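Local coordinates for putative protease (Parabacteroides distasonis ATCC 8503, PDB 3KD4), which is of uncharacterised function, a signal-bearing, probably exported protein classed as a putative protease and containing DUF3857 and DUF3858 regions, at residues D402-S407 against S421-E426. Numbering follows the deposited sequence. Where two conformers were deposited one is given.
Sequences DSWGMS and SLIREE
Trp404 sets its CG anti to its own carbonyl carbon (chi1 -69°), which carries the indole across to strand 423-433, where Ile423 holds CG1 anti to its backbone N (chi1 -162°). Loop and strand both belong to the DUF3858 region; the strand lies second in a mixed five-stranded sheet, between 370-380 and 465-474, and the loop packs over it. The apolar contact is made by the benzo end of the indole: CZ2 of Trp404 lies 4.0 Å from CD1 of Ile423, and the two side chains run past each other in opposite directions. Leu474 of strand 465-474 and Pro420 also touch the Trp404 side chain. Next to it, CH2 of Trp404 comes to 3.4 Å from the carbonyl O of Ser421, a buried oxygen for which the model offers no polar partner. The hydroxyl of Ser421 turns back on its own segment, OG donating to O of Leu422 from above the carbonyl plane (2.7 Å, 47° out of it). A water joins that same OG to NE1 of Trp404, though its bond to the indole is weak. Further along the strand, Glu425 faces Asp402 of the loop, OE1 and OD2 4.5 Å apart. Their like charges may raise the proton affinity of one carboxylate, an effect that Trp494 NE1, donating to Asp402 OD2, and Ile401 N, donating to Glu425 OE2, would tend to offset. A second water approaches OE1 of Glu425 at a doubtfully short 2.5 Å; more securely, it accepts the N-H of Asp402, N to water 3.0 Å.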
ATOM      1  N   ASP A 402      -2.950  16.113  11.380  1.00 23.74           N
ATOM      2  CA  ASP A 402      -4.294  16.609  11.041  1.00 24.27           C
ATOM      3  C   ASP A 402      -4.834  16.054   9.733  1.00 24.70           C
ATOM      4  O   ASP A 402      -6.033  16.102   9.530  1.00 25.25           O
ATOM      5  CB  ASP A 402      -4.363  18.131  11.046  1.00 24.36           C
ATOM      6  CG  ASP A 402      -4.173  18.722  12.447  1.00 25.24           C
ATOM      7  OD1 ASP A 402      -5.000  18.442  13.353  1.00 26.90           O
ATOM      8  OD2 ASP A 402      -3.198  19.482  12.632  1.00 24.23           O
ATOM      9  N   SER A 403      -3.967  15.514   8.868  1.00 24.64           N
ATOM     10  CA  SER A 403      -4.409  14.873   7.648  1.00 25.76           C
ATOM     11  C   SER A 403      -4.570  13.328   7.796  1.00 25.89           C
ATOM     12  O   SER A 403      -4.988  12.659   6.852  1.00 25.57           O
ATOM     13  CB  SER A 403      -3.416  15.189   6.521  1.00 26.11           C
ATOM     14  OG  SER A 403      -2.166  14.516   6.729  1.00 28.97           O
ATOM     15  N   TRP A 404      -4.265  12.773   8.971  1.00 25.10           N
ATOM     16  CA  TRP A 404      -4.259  11.320   9.146  1.00 24.78           C
ATOM     17  C   TRP A 404      -5.640  10.687   9.321  1.00 24.88           C
ATOM     18  O   TRP A 404      -5.764   9.461   9.366  1.00 25.39           O
ATOM     19  CB  TRP A 404      -3.377  10.916  10.316  1.00 24.39           C
ATOM     20  CG  TRP A 404      -1.939  11.117  10.117  1.00 24.51           C
ATOM     21  CD1 TRP A 404      -1.291  11.541   8.972  1.00 24.34           C
ATOM     22  CD2 TRP A 404      -0.924  10.798  11.050  1.00 21.56           C
ATOM     23  NE1 TRP A 404       0.061  11.544   9.178  1.00 23.69           N
ATOM     24  CE2 TRP A 404       0.315  11.075  10.437  1.00 24.16           C
ATOM     25  CE3 TRP A 404      -0.937  10.309  12.351  1.00 22.00           C
ATOM     26  CZ2 TRP A 404       1.533  10.880  11.095  1.00 25.54           C
ATOM     27  CZ3 TRP A 404       0.263  10.123  13.007  1.00 25.00           C
ATOM     28  CH2 TRP A 404       1.481  10.395  12.377  1.00 24.94           C
ATOM     29  N   GLY A 405      -6.676  11.499   9.456  1.00 24.77           N
ATOM     30  CA  GLY A 405      -8.022  10.970   9.560  1.00 24.35           C
ATOM     31  C   GLY A 405      -8.327  10.372  10.914  1.00 24.22           C
ATOM     32  O   GLY A 405      -9.174   9.494  11.016  1.00 23.25           O
HETATM   33  N   MSE A 406      -7.670  10.876  11.963  1.00 24.53           N
HETATM   34  CA  MSE A 406      -7.739  10.284  13.299  1.00 24.41           C
HETATM   35  C   MSE A 406      -8.430  11.182  14.315  1.00 25.50           C
HETATM   36  O   MSE A 406      -8.181  11.052  15.511  1.00 26.00           O
HETATM   37  CB  MSE A 406      -6.327   9.962  13.835  1.00 23.70           C
HETATM   38  CG  MSE A 406      -5.588   8.928  13.018  1.00 22.32           C
HETATM   39 SE   MSE A 406      -3.940   8.477  13.827  0.75 17.77          SE
HETATM   40  CE  MSE A 406      -3.329   7.178  12.481  1.00 17.09           C
ATOM     41  N   SER A 407      -9.301  12.066  13.866  1.00 26.63           N
ATOM     42  CA  SER A 407      -9.942  12.991  14.796  1.00 27.92           C
ATOM     43  C   SER A 407     -11.047  12.306  15.586  1.00 28.03           C
ATOM     44  O   SER A 407     -11.459  12.833  16.602  1.00 28.48           O
ATOM     45  CB  SER A 407     -10.488  14.218  14.087  1.00 28.15           C
ATOM     46  OG  SER A 407     -11.576  13.851  13.263  1.00 32.30           O
ATOM     47  N   SER A 421       3.820   7.488  10.133  1.00 18.70           N
ATOM     48  CA  SER A 421       5.226   7.823  10.407  1.00 19.16           C
ATOM     49  C   SER A 421       5.367   8.292  11.836  1.00 18.92           C
ATOM     50  O   SER A 421       4.377   8.597  12.492  1.00 19.92           O
ATOM     51  CB  SER A 421       5.716   8.954   9.503  1.00 17.98           C
ATOM     52  OG  SER A 421       5.176  10.221   9.895  1.00 19.93           O
ATOM     53  N   LEU A 422       6.593   8.378  12.313  1.00 19.10           N
ATOM     54  CA  LEU A 422       6.854   9.170  13.508  1.00 19.34           C
ATOM     55  C   LEU A 422       6.698  10.629  13.082  1.00 19.95           C
ATOM     56  O   LEU A 422       6.800  10.955  11.880  1.00 19.13           O
ATOM     57  CB  LEU A 422       8.236   8.925  14.071  1.00 19.18           C
ATOM     58  CG  LEU A 422       8.529   7.464  14.413  1.00 21.07           C
ATOM     59  CD1 LEU A 422       9.951   7.373  15.020  1.00 21.65           C
ATOM     60  CD2 LEU A 422       7.493   6.891  15.344  1.00 22.39           C
ATOM     61  N   ILE A 423       6.437  11.514  14.046  1.00 19.69           N
ATOM     62  CA  ILE A 423       6.198  12.884  13.686  1.00 20.75           C
ATOM     63  C   ILE A 423       6.526  13.810  14.849  1.00 21.89           C
ATOM     64  O   ILE A 423       6.448  13.419  16.052  1.00 21.02           O
ATOM     65  CB  ILE A 423       4.720  13.075  13.228  1.00 21.63           C
ATOM     66  CG1 ILE A 423       4.569  14.376  12.430  1.00 23.28           C
ATOM     67  CG2 ILE A 423       3.766  12.999  14.459  1.00 20.90           C
ATOM     68  CD1 ILE A 423       3.627  14.285  11.249  1.00 25.15           C
ATOM     69  N   ARG A 424       6.914  15.022  14.466  1.00 22.53           N
ATOM     70  CA  ARG A 424       7.120  16.117  15.397  0.50 23.00           C
ATOM     71  C   ARG A 424       6.559  17.363  14.758  1.00 22.77           C
ATOM     72  O   ARG A 424       6.976  17.742  13.638  1.00 22.65           O
ATOM     73  CB  ARG A 424       8.599  16.336  15.680  0.50 23.94           C
ATOM     74  CG  ARG A 424       9.346  15.130  16.197  0.50 27.39           C
ATOM     75  CD  ARG A 424      10.850  15.413  16.272  0.50 31.01           C
ATOM     76  NE  ARG A 424      11.304  16.035  17.516  0.50 33.15           N
ATOM     77  CZ  ARG A 424      11.362  17.343  17.709  0.50 35.36           C
ATOM     78  NH1 ARG A 424      10.969  18.157  16.743  0.50 36.72           N
ATOM     79  NH2 ARG A 424      11.811  17.832  18.861  0.50 36.35           N
ATOM     80  N   GLU A 425       5.618  18.010  15.445  1.00 21.82           N
ATOM     81  CA  GLU A 425       5.004  19.222  14.899  1.00 22.47           C
ATOM     82  C   GLU A 425       5.037  20.376  15.885  1.00 22.33           C
ATOM     83  O   GLU A 425       4.851  20.182  17.087  1.00 21.03           O
ATOM     84  CB  GLU A 425       3.559  18.979  14.480  1.00 22.67           C
ATOM     85  CG  GLU A 425       3.313  17.664  13.836  1.00 22.33           C
ATOM     86  CD  GLU A 425       1.982  17.570  13.140  1.00 25.52           C
ATOM     87  OE1 GLU A 425       1.195  18.552  13.141  1.00 26.46           O
ATOM     88  OE2 GLU A 425       1.731  16.480  12.575  1.00 27.61           O
ATOM     89  N   GLU A 426       5.274  21.571  15.359  1.00 22.62           N
ATOM     90  CA  GLU A 426       5.152  22.789  16.133  1.00 23.88           C
ATOM     91  C   GLU A 426       4.350  23.800  15.341  1.00 24.06           C
ATOM     92  O   GLU A 426       4.688  24.088  14.183  1.00 23.88           O
ATOM     93  CB  GLU A 426       6.511  23.359  16.459  1.00 24.26           C
ATOM     94  CG  GLU A 426       6.422  24.709  17.143  1.00 28.89           C
ATOM     95  CD  GLU A 426       7.778  25.348  17.311  1.00 35.28           C
ATOM     96  OE1 GLU A 426       8.437  25.626  16.279  1.00 39.90           O
ATOM     97  OE2 GLU A 426       8.189  25.545  18.468  1.00 38.92           O
TER
HETATM   98  O   HOH W   1      -0.913  18.227  11.777  1.00 22.79           O
HETATM   99  O   HOH W   2       3.341  11.295   8.108  1.00 32.29           O